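Local structure of serine acetyltransferase (Bacteroides vulgatus ATCC 8482, 3F1X) at residues Ile253-Leu267 with Thr271-Thr285. The protein probably transfers an acetyl group from acetyl-CoA to serine, the step that commits serine to cysteine biosynthesis. Residues are numbered along the deposited sequence; the frame is centred on the assembly and turned at random.
Sequences ILEDDVIVYSNATIL and TIGKGATVGGNIWVT
Leu254 and Ile272 run alongside each other into the interior from consecutive coils of a left-handed parallel beta-helix, the fold of the hexapeptide-repeat acyltransferases. Residues 253-267 and 271-285 are in register eighteen residues apart, and parallel bridges join their short strands on all three walls of the prism. Leu254, Val260, Ile266, Ile272, Val278 and Val284 fill the inside, where buried aliphatic chains stack from coil to coil. From Ile272, CB reaches Leu254 CG at 4.1 Å, and CG1 meets Ile266 CD1 across the interior. CG2, turned anti to the backbone N, packs on Val258 CG1 at 3.5 Å, and the tip CD1 presses on Leu254 CD1 at a tight 3.3 Å.

At the turn after the first strand pair, Glu255 OE1 takes the backbone N-H of Lys274 with its anti lone pair, 2.7 Å from that N. With an alanine here the carboxylate goes, and the Lys274 amide would probably lose its acceptor and the turn one of its ties. Gly275 suits its turn because its phi is positive (73°), while its N-H bonds to Asp256 O. Gly280 suits its place for a steric reason: a CB would sit about 2.5 Å from Ser262 O.

On the outer side, the Tyr261 ring receives Thr277 CG2 at its edge and stacks with Tyr226. Thr265 lays CG2 obliquely against the Trp283 ring, while its OG1 bonds to Asn281 of the second subunit. The broad indole gives Leu267 a flat surface to rest on: CD2 sits over the six-membered ring, 3.7 Å from its centroid and 6° off the normal, while CD1 touches CH2 at 3.6 Å.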
loop_
_atom_site.group_PDB
_atom_site.type_symbol
_atom_site.label_atom_id
_atom_site.label_comp_id
_atom_site.label_asym_id
_atom_site.label_seq_id
_atom_site.Cartn_x
_atom_site.Cartn_y
_atom_site.Cartn_z
ATOM N N ILE A 253 -25.617 17.287 34.461
ATOM C CA ILE A 253 -24.981 18.577 34.359
ATOM C C ILE A 253 -23.871 18.586 35.401
ATOM O O ILE A 253 -24.129 18.387 36.588
ATOM C CB ILE A 253 -25.939 19.728 34.702
ATOM C CG1 ILE A 253 -27.126 19.744 33.739
ATOM C CG2 ILE A 253 -25.181 21.044 34.662
ATOM C CD1 ILE A 253 -28.123 20.844 34.039
ATOM N N LEU A 254 -22.636 18.780 34.961
ATOM C CA LEU A 254 -21.516 18.851 35.890
ATOM C C LEU A 254 -21.024 20.282 35.867
ATOM O O LEU A 254 -20.655 20.795 34.811
ATOM C CB LEU A 254 -20.377 17.910 35.466
ATOM C CG LEU A 254 -20.430 16.450 35.926
ATOM C CD1 LEU A 254 -21.685 15.794 35.392
ATOM C CD2 LEU A 254 -19.171 15.712 35.445
ATOM N N GLU A 255 -21.023 20.932 37.027
ATOM C CA GLU A 255 -20.554 22.311 37.114
ATOM C C GLU A 255 -19.022 22.324 37.128
ATOM O O GLU A 255 -18.385 21.266 37.076
ATOM C CB GLU A 255 -21.111 22.987 38.372
ATOM C CG GLU A 255 -22.631 22.904 38.483
ATOM C CD GLU A 255 -23.221 23.824 39.547
ATOM O OE1 GLU A 255 -22.597 24.005 40.613
ATOM O OE2 GLU A 255 -24.327 24.356 39.321
ATOM N N ASP A 256 -18.435 23.517 37.190
ATOM C CA ASP A 256 -16.980 23.658 37.185
ATOM C C ASP A 256 -16.246 22.925 38.306
ATOM O O ASP A 256 -16.808 22.652 39.368
ATOM C CB ASP A 256 -16.575 25.140 37.255
ATOM C CG ASP A 256 -17.142 25.970 36.106
ATOM O OD1 ASP A 256 -17.576 25.393 35.089
ATOM O OD2 ASP A 256 -17.142 27.215 36.222
ATOM N N ASP A 257 -14.978 22.615 38.038
ATOM C CA ASP A 257 -14.078 21.972 38.999
ATOM C C ASP A 257 -14.552 20.641 39.578
ATOM O O ASP A 257 -14.185 20.281 40.692
ATOM C CB ASP A 257 -13.793 22.953 40.146
ATOM C CG ASP A 257 -13.127 24.242 39.671
ATOM O OD1 ASP A 257 -13.102 25.220 40.449
ATOM O OD2 ASP A 257 -12.622 24.284 38.530
ATOM N N VAL A 258 -15.364 19.910 38.829
ATOM C CA VAL A 258 -15.858 18.630 39.304
ATOM C C VAL A 258 -14.918 17.489 38.911
ATOM O O VAL A 258 -14.263 17.544 37.872
ATOM C CB VAL A 258 -17.270 18.353 38.741
ATOM C CG1 VAL A 258 -17.657 16.901 38.934
ATOM C CG2 VAL A 258 -18.283 19.262 39.431
ATOM N N ILE A 259 -14.841 16.472 39.763
ATOM C CA ILE A 259 -14.019 15.303 39.492
ATOM C C ILE A 259 -14.891 14.075 39.728
ATOM O O ILE A 259 -15.575 13.985 40.746
ATOM C CB ILE A 259 -12.798 15.206 40.442
ATOM C CG1 ILE A 259 -11.904 16.437 40.301
ATOM C CG2 ILE A 259 -11.992 13.953 40.118
ATOM C CD1 ILE A 259 -10.718 16.428 41.258
ATOM N N VAL A 260 -14.885 13.144 38.778
ATOM C CA VAL A 260 -15.653 11.911 38.909
ATOM C C VAL A 260 -14.666 10.761 38.752
ATOM O O VAL A 260 -14.061 10.589 37.689
ATOM C CB VAL A 260 -16.726 11.776 37.820
ATOM C CG1 VAL A 260 -17.615 10.584 38.130
ATOM C CG2 VAL A 260 -17.550 13.062 37.722
ATOM N N TYR A 261 -14.492 9.975 39.807
ATOM C CA TYR A 261 -13.551 8.876 39.749
ATOM C C TYR A 261 -14.052 7.631 39.046
ATOM O O TYR A 261 -15.219 7.517 38.679
ATOM C CB TYR A 261 -13.056 8.524 41.148
ATOM C CG TYR A 261 -12.112 9.561 41.685
ATOM C CD1 TYR A 261 -12.553 10.551 42.549
ATOM C CD2 TYR A 261 -10.777 9.573 41.294
ATOM C CE1 TYR A 261 -11.683 11.540 43.025
ATOM C CE2 TYR A 261 -9.899 10.556 41.759
ATOM C CZ TYR A 261 -10.361 11.536 42.627
ATOM O OH TYR A 261 -9.506 12.495 43.117
ATOM N N SER A 262 -13.127 6.697 38.888
ATOM C CA SER A 262 -13.327 5.437 38.195
ATOM C C SER A 262 -14.661 4.702 38.292
ATOM O O SER A 262 -15.154 4.401 39.382
ATOM C CB SER A 262 -12.200 4.482 38.588
ATOM O OG SER A 262 -12.243 3.330 37.775
ATOM N N ASN A 263 -15.217 4.413 37.115
ATOM C CA ASN A 263 -16.461 3.671 36.944
ATOM C C ASN A 263 -17.771 4.201 37.526
ATOM O O ASN A 263 -18.774 3.495 37.492
ATOM C CB ASN A 263 -16.258 2.217 37.409
ATOM C CG ASN A 263 -15.389 1.417 36.448
ATOM O OD1 ASN A 263 -15.497 1.587 35.245
ATOM N ND2 ASN A 263 -14.539 0.539 36.975
ATOM N N ALA A 264 -17.785 5.428 38.035
ATOM C CA ALA A 264 -19.015 5.979 38.595
ATOM C C ALA A 264 -20.050 6.240 37.507
ATOM O O ALA A 264 -19.711 6.647 36.399
ATOM C CB ALA A 264 -18.729 7.267 39.354
ATOM N N THR A 265 -21.315 6.005 37.834
ATOM C CA THR A 265 -22.401 6.217 36.887
ATOM C C THR A 265 -23.299 7.360 37.363
ATOM O O THR A 265 -23.826 7.318 38.466
ATOM C CB THR A 265 -23.285 4.950 36.736
ATOM O OG1 THR A 265 -22.471 3.813 36.424
ATOM C CG2 THR A 265 -24.319 5.154 35.626
ATOM N N ILE A 266 -23.456 8.385 36.535
ATOM C CA ILE A 266 -24.318 9.518 36.878
ATOM C C ILE A 266 -25.440 9.546 35.847
ATOM O O ILE A 266 -25.177 9.680 34.655
ATOM C CB ILE A 266 -23.546 10.851 36.813
ATOM C CG1 ILE A 266 -22.320 10.789 37.730
ATOM C CG2 ILE A 266 -24.449 11.994 37.244
ATOM C CD1 ILE A 266 -21.367 11.963 37.570
ATOM N N LEU A 267 -26.689 9.418 36.279
ATOM C CA LEU A 267 -27.761 9.422 35.295
ATOM C C LEU A 267 -29.001 10.240 35.612
ATOM O O LEU A 267 -29.369 10.425 36.774
ATOM C CB LEU A 267 -28.196 7.992 34.973
ATOM C CG LEU A 267 -28.929 7.213 36.064
ATOM C CD1 LEU A 267 -29.657 6.043 35.430
ATOM C CD2 LEU A 267 -27.945 6.743 37.123
ATOM N N THR A 271 -27.474 17.120 38.825
ATOM C CA THR A 271 -26.501 18.197 38.755
ATOM C C THR A 271 -25.423 17.960 39.800
ATOM O O THR A 271 -25.727 17.772 40.984
ATOM C CB THR A 271 -27.146 19.573 39.036
ATOM O OG1 THR A 271 -28.093 19.868 38.007
ATOM C CG2 THR A 271 -26.092 20.667 39.066
ATOM N N ILE A 272 -24.172 17.939 39.363
ATOM C CA ILE A 272 -23.055 17.773 40.278
ATOM C C ILE A 272 -22.533 19.190 40.488
ATOM O O ILE A 272 -21.989 19.800 39.566
ATOM C CB ILE A 272 -21.928 16.890 39.678
ATOM C CG1 ILE A 272 -22.437 15.471 39.441
ATOM C CG2 ILE A 272 -20.744 16.857 40.620
ATOM C CD1 ILE A 272 -23.315 15.345 38.241
ATOM N N GLY A 273 -22.731 19.713 41.696
ATOM C CA GLY A 273 -22.312 21.068 42.029
ATOM C C GLY A 273 -20.835 21.348 41.850
ATOM O O GLY A 273 -20.012 20.441 41.963
ATOM N N LYS A 274 -20.484 22.604 41.584
ATOM C CA LYS A 274 -19.081 22.934 41.372
ATOM C C LYS A 274 -18.178 22.538 42.535
ATOM O O LYS A 274 -18.554 22.622 43.710
ATOM C CB LYS A 274 -18.906 24.426 41.047
ATOM C CG LYS A 274 -19.457 25.402 42.055
ATOM C CD LYS A 274 -19.130 26.833 41.635
ATOM C CE LYS A 274 -19.696 27.854 42.616
ATOM N NZ LYS A 274 -19.340 29.259 42.246
ATOM N N GLY A 275 -16.985 22.078 42.185
ATOM C CA GLY A 275 -16.022 21.678 43.189
ATOM C C GLY A 275 -16.350 20.373 43.885
ATOM O O GLY A 275 -15.613 19.948 44.773
ATOM N N ALA A 276 -17.441 19.723 43.499
ATOM C CA ALA A 276 -17.792 18.460 44.139
ATOM C C ALA A 276 -16.957 17.307 43.603
ATOM O O ALA A 276 -16.406 17.371 42.497
ATOM C CB ALA A 276 -19.262 18.153 43.955
ATOM N N THR A 277 -16.870 16.254 44.405
ATOM C CA THR A 277 -16.118 15.063 44.046
ATOM C C THR A 277 -17.024 13.836 44.150
ATOM O O THR A 277 -17.695 13.631 45.168
ATOM C CB THR A 277 -14.909 14.873 44.980
ATOM O OG1 THR A 277 -14.000 15.968 44.809
ATOM C CG2 THR A 277 -14.183 13.567 44.668
ATOM N N VAL A 278 -17.050 13.037 43.086
ATOM C CA VAL A 278 -17.865 11.827 43.046
ATOM C C VAL A 278 -16.935 10.626 43.073
ATOM O O VAL A 278 -16.174 10.389 42.127
ATOM C CB VAL A 278 -18.737 11.761 41.757
ATOM C CG1 VAL A 278 -19.505 10.437 41.701
ATOM C CG2 VAL A 278 -19.718 12.929 41.724
ATOM N N GLY A 279 -16.994 9.876 44.168
ATOM C CA GLY A 279 -16.155 8.701 44.305
ATOM C C GLY A 279 -16.456 7.666 43.234
ATOM O O GLY A 279 -17.471 7.752 42.549
ATOM N N GLY A 280 -15.586 6.672 43.097
ATOM C CA GLY A 280 -15.811 5.661 42.081
ATOM C C GLY A 280 -16.749 4.537 42.463
ATOM O O GLY A 280 -17.121 4.380 43.630
ATOM N N ASN A 281 -17.152 3.769 41.460
ATOM C CA ASN A 281 -18.013 2.603 41.648
ATOM C C ASN A 281 -19.385 2.858 42.254
ATOM O O ASN A 281 -19.953 1.970 42.884
ATOM C CB ASN A 281 -17.282 1.567 42.494
ATOM C CG ASN A 281 -15.969 1.143 41.870
ATOM O OD1 ASN A 281 -15.947 0.420 40.872
ATOM N ND2 ASN A 281 -14.869 1.612 42.439
ATOM N N ILE A 282 -19.923 4.057 42.073
ATOM C CA ILE A 282 -21.239 4.346 42.621
ATOM C C ILE A 282 -22.268 4.780 41.583
ATOM O O ILE A 282 -21.952 5.447 40.595
ATOM C CB ILE A 282 -21.170 5.416 43.735
ATOM C CG1 ILE A 282 -20.509 6.684 43.220
ATOM C CG2 ILE A 282 -20.412 4.874 44.934
ATOM C CD1 ILE A 282 -20.572 7.826 44.219
ATOM N N TRP A 283 -23.499 4.367 41.838
ATOM C CA TRP A 283 -24.658 4.648 41.001
ATOM C C TRP A 283 -25.268 5.921 41.572
ATOM O O TRP A 283 -25.907 5.890 42.622
ATOM C CB TRP A 283 -25.604 3.445 41.117
ATOM C CG TRP A 283 -26.925 3.521 40.407
ATOM C CD1 TRP A 283 -28.146 3.714 40.986
ATOM C CD2 TRP A 283 -27.174 3.280 39.015
ATOM N NE1 TRP A 283 -29.140 3.599 40.044
ATOM C CE2 TRP A 283 -28.571 3.339 38.827
ATOM C CE3 TRP A 283 -26.352 3.027 37.910
ATOM C CZ2 TRP A 283 -29.165 3.138 37.578
ATOM C CZ3 TRP A 283 -26.946 2.828 36.661
ATOM C CH2 TRP A 283 -28.341 2.889 36.509
ATOM N N VAL A 284 -25.041 7.042 40.890
ATOM C CA VAL A 284 -25.533 8.344 41.342
ATOM C C VAL A 284 -26.794 8.780 40.607
ATOM O O VAL A 284 -26.768 9.012 39.398
ATOM C CB VAL A 284 -24.456 9.427 41.152
ATOM C CG1 VAL A 284 -24.913 10.741 41.768
ATOM C CG2 VAL A 284 -23.158 8.965 41.773
ATOM N N THR A 285 -27.894 8.900 41.343
ATOM C CA THR A 285 -29.162 9.289 40.740
ATOM C C THR A 285 -29.772 10.529 41.395
ATOM O O THR A 285 -30.896 10.915 41.082
ATOM C CB THR A 285 -30.183 8.130 40.815
ATOM O OG1 THR A 285 -30.540 7.888 42.184
ATOM C CG2 THR A 285 -29.581 6.852 40.226
HETATM O O HOH W 1 -13.562 18.545 42.714
#